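Local coordinates for protein PHO85 cyclin PHO80 (Saccharomyces cerevisiae, PDB 2PMI) that serves as the cyclin partner of the cyclin-dependent kinase PHO85 and negatively regulates phosphate-starvation-responsive genes when phosphate is plentiful, at residues I39-V44 / G229-S234; S45-N50 / F112-L117. All blocks are in the same frame, centred on the assembly; numbering follows the deposited sequence.

Interaction 1 of 2, residues I39-V44 / G229-S234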
ATOM      1  N   ILE B  39       5.758 -21.685 -11.922  1.00 34.62           N
ATOM      2  CA  ILE B  39       5.452 -21.818 -10.507  1.00 32.66           C
ATOM      3  C   ILE B  39       4.971 -23.216 -10.151  1.00 32.96           C
ATOM      4  O   ILE B  39       5.480 -23.829  -9.214  1.00 35.38           O
ATOM      5  CB  ILE B  39       4.394 -20.812 -10.051  1.00 29.08           C
ATOM      6  CG1 ILE B  39       4.948 -19.388 -10.165  1.00 32.65           C
ATOM      7  CG2 ILE B  39       4.010 -21.106  -8.615  1.00 25.79           C
ATOM      8  CD1 ILE B  39       3.922 -18.282  -9.857  1.00 35.89           C
ATOM      9  N   SER B  40       3.991 -23.715 -10.892  1.00 31.53           N
ATOM     10  CA  SER B  40       3.452 -25.047 -10.632  1.00 34.33           C
ATOM     11  C   SER B  40       4.541 -26.119 -10.627  1.00 34.61           C
ATOM     12  O   SER B  40       4.553 -27.010  -9.776  1.00 21.90           O
ATOM     13  CB  SER B  40       2.400 -25.390 -11.682  1.00 34.14           C
ATOM     14  OG  SER B  40       1.318 -24.486 -11.598  1.00 42.63           O
ATOM     15  N   ARG B  41       5.446 -26.034 -11.598  1.00 42.99           N
ATOM     16  CA  ARG B  41       6.544 -26.985 -11.704  1.00 44.19           C
ATOM     17  C   ARG B  41       7.314 -26.960 -10.394  1.00 44.75           C
ATOM     18  O   ARG B  41       7.470 -27.981  -9.722  1.00 52.02           O
ATOM     19  CB  ARG B  41       7.481 -26.607 -12.854  1.00 39.25           C
ATOM     20  CG  ARG B  41       6.922 -26.860 -14.246  1.00 36.65           C
ATOM     21  CD  ARG B  41       7.910 -26.374 -15.306  1.00 41.45           C
ATOM     22  NE  ARG B  41       7.617 -26.902 -16.639  1.00 42.43           N
ATOM     23  CZ  ARG B  41       8.344 -26.635 -17.722  1.00 45.81           C
ATOM     24  NH1 ARG B  41       9.410 -25.841 -17.637  1.00 43.43           N
ATOM     25  NH2 ARG B  41       8.017 -27.173 -18.891  1.00 48.64           N
ATOM     26  N   MET B  42       7.795 -25.779 -10.039  1.00 35.34           N
ATOM     27  CA  MET B  42       8.540 -25.611  -8.809  1.00 34.03           C
ATOM     28  C   MET B  42       7.753 -26.193  -7.638  1.00 35.49           C
ATOM     29  O   MET B  42       8.310 -26.864  -6.767  1.00 31.69           O
ATOM     30  CB  MET B  42       8.781 -24.127  -8.560  1.00 34.74           C
ATOM     31  CG  MET B  42       9.523 -23.850  -7.280  1.00 41.79           C
ATOM     32  SD  MET B  42      11.133 -24.624  -7.344  1.00 48.89           S
ATOM     33  CE  MET B  42      11.977 -23.427  -8.364  1.00 48.87           C
ATOM     34  N   LEU B  43       6.451 -25.932  -7.643  1.00 33.59           N
ATOM     35  CA  LEU B  43       5.554 -26.368  -6.586  1.00 31.38           C
ATOM     36  C   LEU B  43       5.427 -27.886  -6.394  1.00 40.27           C
ATOM     37  O   LEU B  43       5.297 -28.354  -5.263  1.00 42.62           O
ATOM     38  CB  LEU B  43       4.173 -25.756  -6.821  1.00 29.51           C
ATOM     39  CG  LEU B  43       3.486 -25.285  -5.545  1.00 34.11           C
ATOM     40  CD1 LEU B  43       4.288 -24.146  -4.963  1.00 27.37           C
ATOM     41  CD2 LEU B  43       2.056 -24.854  -5.834  1.00 27.59           C
ATOM     42  N   VAL B  44       5.437 -28.663  -7.480  1.00 41.13           N
ATOM     43  CA  VAL B  44       5.335 -30.116  -7.333  1.00 33.26           C
ATOM     44  C   VAL B  44       6.712 -30.674  -7.070  1.00 34.69           C
ATOM     45  O   VAL B  44       6.857 -31.803  -6.620  1.00 40.38           O
ATOM     46  CB  VAL B  44       4.763 -30.815  -8.581  1.00 22.73           C
ATOM     47  CG1 VAL B  44       3.315 -30.488  -8.721  1.00 27.22           C
ATOM     48  CG2 VAL B  44       5.512 -30.398  -9.802  1.00 26.99           C
ATOM     49  N   GLY B 229      13.247 -24.399 -14.792  1.00 32.13           N
ATOM     50  CA  GLY B 229      13.168 -23.781 -16.106  1.00 36.58           C
ATOM     51  C   GLY B 229      13.075 -24.782 -17.240  1.00 37.35           C
ATOM     52  O   GLY B 229      12.265 -24.628 -18.153  1.00 35.32           O
ATOM     53  N   SER B 230      13.913 -25.810 -17.191  1.00 41.52           N
ATOM     54  CA  SER B 230      13.892 -26.834 -18.221  1.00 46.01           C
ATOM     55  C   SER B 230      12.710 -27.752 -17.981  1.00 51.72           C
ATOM     56  O   SER B 230      12.077 -27.708 -16.926  1.00 56.65           O
ATOM     57  CB  SER B 230      15.175 -27.655 -18.193  1.00 42.71           C
ATOM     58  OG  SER B 230      16.298 -26.814 -18.344  1.00 45.86           O
ATOM     59  N   PHE B 231      12.428 -28.585 -18.972  1.00 52.43           N
ATOM     60  CA  PHE B 231      11.331 -29.537 -18.922  1.00 53.85           C
ATOM     61  C   PHE B 231      11.744 -30.769 -18.082  1.00 58.86           C
ATOM     62  O   PHE B 231      11.534 -31.913 -18.493  1.00 63.27           O
ATOM     63  CB  PHE B 231      11.000 -29.929 -20.364  1.00 49.77           C
ATOM     64  CG  PHE B 231       9.773 -30.770 -20.512  1.00 50.69           C
ATOM     65  CD1 PHE B 231       9.807 -31.927 -21.291  1.00 47.56           C
ATOM     66  CD2 PHE B 231       8.575 -30.394 -19.916  1.00 52.45           C
ATOM     67  CE1 PHE B 231       8.657 -32.698 -21.476  1.00 54.38           C
ATOM     68  CE2 PHE B 231       7.416 -31.157 -20.095  1.00 53.51           C
ATOM     69  CZ  PHE B 231       7.455 -32.311 -20.875  1.00 52.23           C
ATOM     70  N   ASN B 232      12.336 -30.526 -16.909  1.00 58.03           N
ATOM     71  CA  ASN B 232      12.788 -31.599 -16.012  1.00 55.94           C
ATOM     72  C   ASN B 232      12.441 -31.351 -14.536  1.00 57.32           C
ATOM     73  O   ASN B 232      13.293 -30.951 -13.732  1.00 48.67           O
ATOM     74  CB  ASN B 232      14.296 -31.802 -16.150  1.00 53.64           C
ATOM     75  CG  ASN B 232      14.710 -32.073 -17.576  1.00 61.37           C
ATOM     76  OD1 ASN B 232      14.088 -32.879 -18.267  1.00 64.15           O
ATOM     77  ND2 ASN B 232      15.766 -31.405 -18.027  1.00 59.98           N
ATOM     78  N   ALA B 233      11.177 -31.600 -14.201  1.00 57.86           N
ATOM     79  CA  ALA B 233      10.660 -31.431 -12.851  1.00 54.36           C
ATOM     80  C   ALA B 233       9.760 -32.610 -12.498  1.00 55.21           C
ATOM     81  O   ALA B 233      10.112 -33.407 -11.641  1.00 62.57           O
ATOM     82  CB  ALA B 233       9.874 -30.126 -12.740  1.00 53.85           C
ATOM     83  N   SER B 234       8.615 -32.713 -13.175  1.00 49.33           N
ATOM     84  CA  SER B 234       7.622 -33.775 -12.953  1.00 51.30           C
ATOM     85  C   SER B 234       6.303 -33.443 -13.658  1.00 64.84           C
ATOM     86  O   SER B 234       5.664 -34.320 -14.247  1.00 67.36           O
ATOM     87  CB  SER B 234       7.294 -33.942 -11.474  1.00 42.00           C
ATOM     88  OG  SER B 234       8.441 -34.188 -10.701  1.00 34.68           O
TER
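The flat guanidinium of Arg41 meets the flat ring of Phe231 where the loop 229-234 curls past the helix. CA of Phe231 lies over one face of the guanidinium, and the carbonyl O of Gly229 sits at its edge, in the plane. The O of Ser230 approaches obliquely. Seen from Phe231, NH2 of Arg41 comes to the edge of the ring, near its plane, with CD2 at 3.4 Å from that nitrogen. The planes are 44° apart and the nitrogen sits at the ring edge, not over a face. The two side chains cross at about a right angle.

Arg41 reaches the loop by an extended chain. CG lies beside the backbone N, and the chain stays stretched from CG to NE (chi2 177°, chi3 164°). NH1 stands 3.1 Å from O of Gly229. The same NH1 lies 3.3 Å from O of Ser230, at a poor angle for bonding. The hydrogen bonds of the guanidinium go to backbone carbonyls beyond the two segments: NH1 to O of Val228, and NH2 to O of Val241 and O of Arg239.

Helix 32-51 is the first helix of the modelled cyclin chain, and the loop follows helix 216-227. A buried arginine therefore joins an early helix to the C-terminal part of the modelled chain, surrounded by main-chain oxygens. Their partial negative charge would probably favour its positive charge.

Phe231 is the centre of an inverse gamma turn. Beyond that turn the loop comes back toward the helix. CB of Ala233 points at it and lies 4.3 Å from CB of Arg41. One helical turn further, CG2 of Val44 touches CB of Ser234 at 4.3 Å. Pro235 also packs against both Arg41 and Val44.

Interaction 2 of 2, residues S45-N50 / F112-L117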
ATOM      1  N   SER B  45       7.725 -29.870  -7.360  1.00 33.79           N
ATOM      2  CA  SER B  45       9.099 -30.275  -7.143  1.00 35.00           C
ATOM      3  C   SER B  45       9.349 -30.259  -5.638  1.00 38.05           C
ATOM      4  O   SER B  45       9.926 -31.193  -5.083  1.00 44.97           O
ATOM      5  CB  SER B  45      10.048 -29.312  -7.859  1.00 37.00           C
ATOM      6  OG  SER B  45      11.403 -29.637  -7.611  1.00 42.49           O
ATOM      7  N   LEU B  46       8.901 -29.199  -4.978  1.00 34.36           N
ATOM      8  CA  LEU B  46       9.070 -29.090  -3.542  1.00 30.63           C
ATOM      9  C   LEU B  46       8.208 -30.156  -2.887  1.00 33.56           C
ATOM     10  O   LEU B  46       8.506 -30.624  -1.792  1.00 37.04           O
ATOM     11  CB  LEU B  46       8.605 -27.726  -3.046  1.00 28.72           C
ATOM     12  CG  LEU B  46       9.365 -26.478  -3.465  1.00 33.32           C
ATOM     13  CD1 LEU B  46       8.668 -25.288  -2.845  1.00 40.40           C
ATOM     14  CD2 LEU B  46      10.803 -26.539  -2.999  1.00 34.48           C
ATOM     15  N   ILE B  47       7.123 -30.534  -3.548  1.00 28.24           N
ATOM     16  CA  ILE B  47       6.250 -31.535  -2.973  1.00 28.00           C
ATOM     17  C   ILE B  47       6.888 -32.904  -3.058  1.00 33.99           C
ATOM     18  O   ILE B  47       6.798 -33.713  -2.127  1.00 36.87           O
ATOM     19  CB  ILE B  47       4.878 -31.502  -3.654  1.00 26.43           C
ATOM     20  CG1 ILE B  47       4.114 -30.283  -3.125  1.00 28.44           C
ATOM     21  CG2 ILE B  47       4.113 -32.792  -3.392  1.00 12.61           C
ATOM     22  CD1 ILE B  47       2.843 -29.974  -3.855  1.00 35.96           C
ATOM     23  N   ALA B  48       7.557 -33.149  -4.174  1.00 37.24           N
ATOM     24  CA  ALA B  48       8.245 -34.407  -4.384  1.00 37.66           C
ATOM     25  C   ALA B  48       9.317 -34.557  -3.302  1.00 39.61           C
ATOM     26  O   ALA B  48       9.291 -35.494  -2.505  1.00 39.12           O
ATOM     27  CB  ALA B  48       8.884 -34.411  -5.760  1.00 33.55           C
ATOM     28  N   ILE B  49      10.243 -33.605  -3.277  1.00 40.22           N
ATOM     29  CA  ILE B  49      11.349 -33.606  -2.331  1.00 42.55           C
ATOM     30  C   ILE B  49      10.940 -33.573  -0.862  1.00 43.03           C
ATOM     31  O   ILE B  49      11.558 -34.220  -0.028  1.00 47.29           O
ATOM     32  CB  ILE B  49      12.302 -32.419  -2.612  1.00 39.47           C
ATOM     33  CG1 ILE B  49      12.856 -32.522  -4.033  1.00 33.29           C
ATOM     34  CG2 ILE B  49      13.448 -32.422  -1.624  1.00 43.39           C
ATOM     35  CD1 ILE B  49      13.861 -31.462  -4.367  1.00 26.81           C
ATOM     36  N   ASN B  50       9.901 -32.821  -0.539  1.00 45.67           N
ATOM     37  CA  ASN B  50       9.461 -32.732   0.849  1.00 48.31           C
ATOM     38  C   ASN B  50       8.818 -34.033   1.320  1.00 49.44           C
ATOM     39  O   ASN B  50       8.747 -34.314   2.517  1.00 50.94           O
ATOM     40  CB  ASN B  50       8.485 -31.557   1.012  1.00 46.27           C
ATOM     41  CG  ASN B  50       9.143 -30.323   1.622  1.00 43.58           C
ATOM     42  OD1 ASN B  50      10.323 -30.030   1.377  1.00 36.77           O
ATOM     43  ND2 ASN B  50       8.372 -29.585   2.412  1.00 41.04           N
ATOM     44  N   PHE B 112       3.329 -26.408   9.365  1.00 34.74           N
ATOM     45  CA  PHE B 112       3.080 -26.273   7.938  1.00 26.60           C
ATOM     46  C   PHE B 112       4.212 -26.745   7.047  1.00 22.67           C
ATOM     47  O   PHE B 112       5.313 -26.214   7.099  1.00 21.49           O
ATOM     48  CB  PHE B 112       2.800 -24.828   7.544  1.00 25.64           C
ATOM     49  CG  PHE B 112       2.676 -24.653   6.059  1.00 35.93           C
ATOM     50  CD1 PHE B 112       1.622 -25.255   5.363  1.00 31.43           C
ATOM     51  CD2 PHE B 112       3.671 -23.998   5.332  1.00 38.71           C
ATOM     52  CE1 PHE B 112       1.569 -25.221   3.970  1.00 26.64           C
ATOM     53  CE2 PHE B 112       3.622 -23.960   3.928  1.00 31.07           C
ATOM     54  CZ  PHE B 112       2.572 -24.574   3.251  1.00 20.45           C
ATOM     55  N   THR B 113       3.931 -27.715   6.192  1.00 24.51           N
ATOM     56  CA  THR B 113       4.958 -28.199   5.288  1.00 36.73           C
ATOM     57  C   THR B 113       4.362 -28.471   3.922  1.00 38.96           C
ATOM     58  O   THR B 113       3.430 -29.259   3.788  1.00 38.98           O
ATOM     59  CB  THR B 113       5.598 -29.467   5.811  1.00 46.18           C
ATOM     60  OG1 THR B 113       6.092 -29.231   7.142  1.00 49.02           O
ATOM     61  CG2 THR B 113       6.736 -29.886   4.883  1.00 44.29           C
ATOM     62  N   LEU B 114       4.898 -27.807   2.905  1.00 39.89           N
ATOM     63  CA  LEU B 114       4.378 -27.965   1.561  1.00 39.33           C
ATOM     64  C   LEU B 114       4.550 -29.387   1.068  1.00 41.89           C
ATOM     65  O   LEU B 114       5.668 -29.863   0.867  1.00 49.15           O
ATOM     66  CB  LEU B 114       5.074 -27.000   0.596  1.00 35.93           C
ATOM     67  CG  LEU B 114       4.666 -27.098  -0.881  1.00 37.28           C
ATOM     68  CD1 LEU B 114       3.194 -26.783  -1.023  1.00 35.43           C
ATOM     69  CD2 LEU B 114       5.497 -26.144  -1.718  1.00 38.73           C
ATOM     70  N   ASN B 115       3.434 -30.072   0.896  1.00 34.28           N
ATOM     71  CA  ASN B 115       3.468 -31.423   0.385  1.00 32.49           C
ATOM     72  C   ASN B 115       2.143 -31.614  -0.333  1.00 37.36           C
ATOM     73  O   ASN B 115       1.185 -30.860  -0.100  1.00 29.57           O
ATOM     74  CB  ASN B 115       3.644 -32.444   1.519  1.00 29.00           C
ATOM     75  CG  ASN B 115       2.483 -32.454   2.501  1.00 31.05           C
ATOM     76  OD1 ASN B 115       1.346 -32.737   2.142  1.00 40.96           O
ATOM     77  ND2 ASN B 115       2.773 -32.155   3.752  1.00 40.45           N
ATOM     78  N   SER B 116       2.090 -32.609  -1.210  1.00 37.05           N
ATOM     79  CA  SER B 116       0.882 -32.862  -1.965  1.00 37.49           C
ATOM     80  C   SER B 116      -0.280 -33.269  -1.084  1.00 37.99           C
ATOM     81  O   SER B 116      -0.882 -34.317  -1.292  1.00 51.85           O
ATOM     82  CB  SER B 116       1.125 -33.943  -3.012  1.00 34.52           C
ATOM     83  OG  SER B 116       1.186 -35.209  -2.412  1.00 38.60           O
ATOM     84  N   LEU B 117      -0.598 -32.447  -0.097  1.00 30.07           N
ATOM     85  CA  LEU B 117      -1.716 -32.737   0.784  1.00 29.34           C
ATOM     86  C   LEU B 117      -2.142 -31.414   1.385  1.00 37.02           C
ATOM     87  O   LEU B 117      -3.187 -31.325   2.033  1.00 44.58           O
ATOM     88  CB  LEU B 117      -1.295 -33.701   1.885  1.00 33.69           C
ATOM     89  CG  LEU B 117      -2.400 -34.553   2.505  1.00 38.30           C
ATOM     90  CD1 LEU B 117      -3.113 -35.341   1.412  1.00 42.07           C
ATOM     91  CD2 LEU B 117      -1.799 -35.502   3.530  1.00 29.20           C
TER
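The irregular loop 112-117 passes closest to helical segment 45-50 at Ile47 and Asn115, whose CA atoms are 4.4 Å apart, and Ser116 is the centre of an inverse gamma turn. Ile47 lies against this part of the loop backbone. Its CG1 is 3.7 Å from C of Asn115. The branch CG2 is turned anti to the backbone N of Ile47 and meets the N and CB of Ser116.

Leu114 packs against two helix residues. Its CG is anti to the backbone N (chi1 177°). CG itself is 3.9 Å from CG1 of Ile47. The branch CD2 goes to Leu46 instead, 3.5 Å from CD1 and also near CB. The Leu46 and Leu114 side chains cross at about a right angle. Leu114 also touches Ile102 and Gln106 of helix 92-108 and Ala119 of helix 119-134, so it is a buried apolar side chain with neighbours from three helices.

Asn50 adds a polar contact at the other end of the loop segment. Its ND2 gives a weak hydrogen bond to O of Leu114, 3.1 Å long and bent to 124° at the hydrogen. The CB of Asn50 is also near this oxygen, at 3.3 Å. ND2 lies beside CG2 of Thr113 as well. OG of Ser116 is hydrogen-bonded to OE1 of Glu51, the next residue of helix 32-51. This bond ties the loop to the helix once more.

Just ahead of helix 119-134, OG1 of Thr118 lies within hydrogen-bonding reach of O of both Thr113 and Asn115; its one proton can be shared between them or serve one at a time. The arrangement belongs to the all-helical cyclin fold: a connection between two helices of the cyclin family region is laid against helix 32-51.

How the interactions relate
Interactions 1 and 2 use successive parts of helix 32-51. Their centres are 13 Å apart. Along the chain, interaction 2 is nested inside the loop closed by interaction 1. The helix thus meets the chain after helix 216-227 through 39-44, and the connection between helices 92-108 and 119-134 through 45-50. The two contacts also touch directly: CD1 of Leu43 is 4.0 Å from CD2 of Leu114. Leu43 packs on Leu99 and Ile102 of helix 92-108, and Leu114 shares Ile102 with it. Interaction 1 is polar at its centre and interaction 2 mainly apolar. No residue of the other protein chain touches either one.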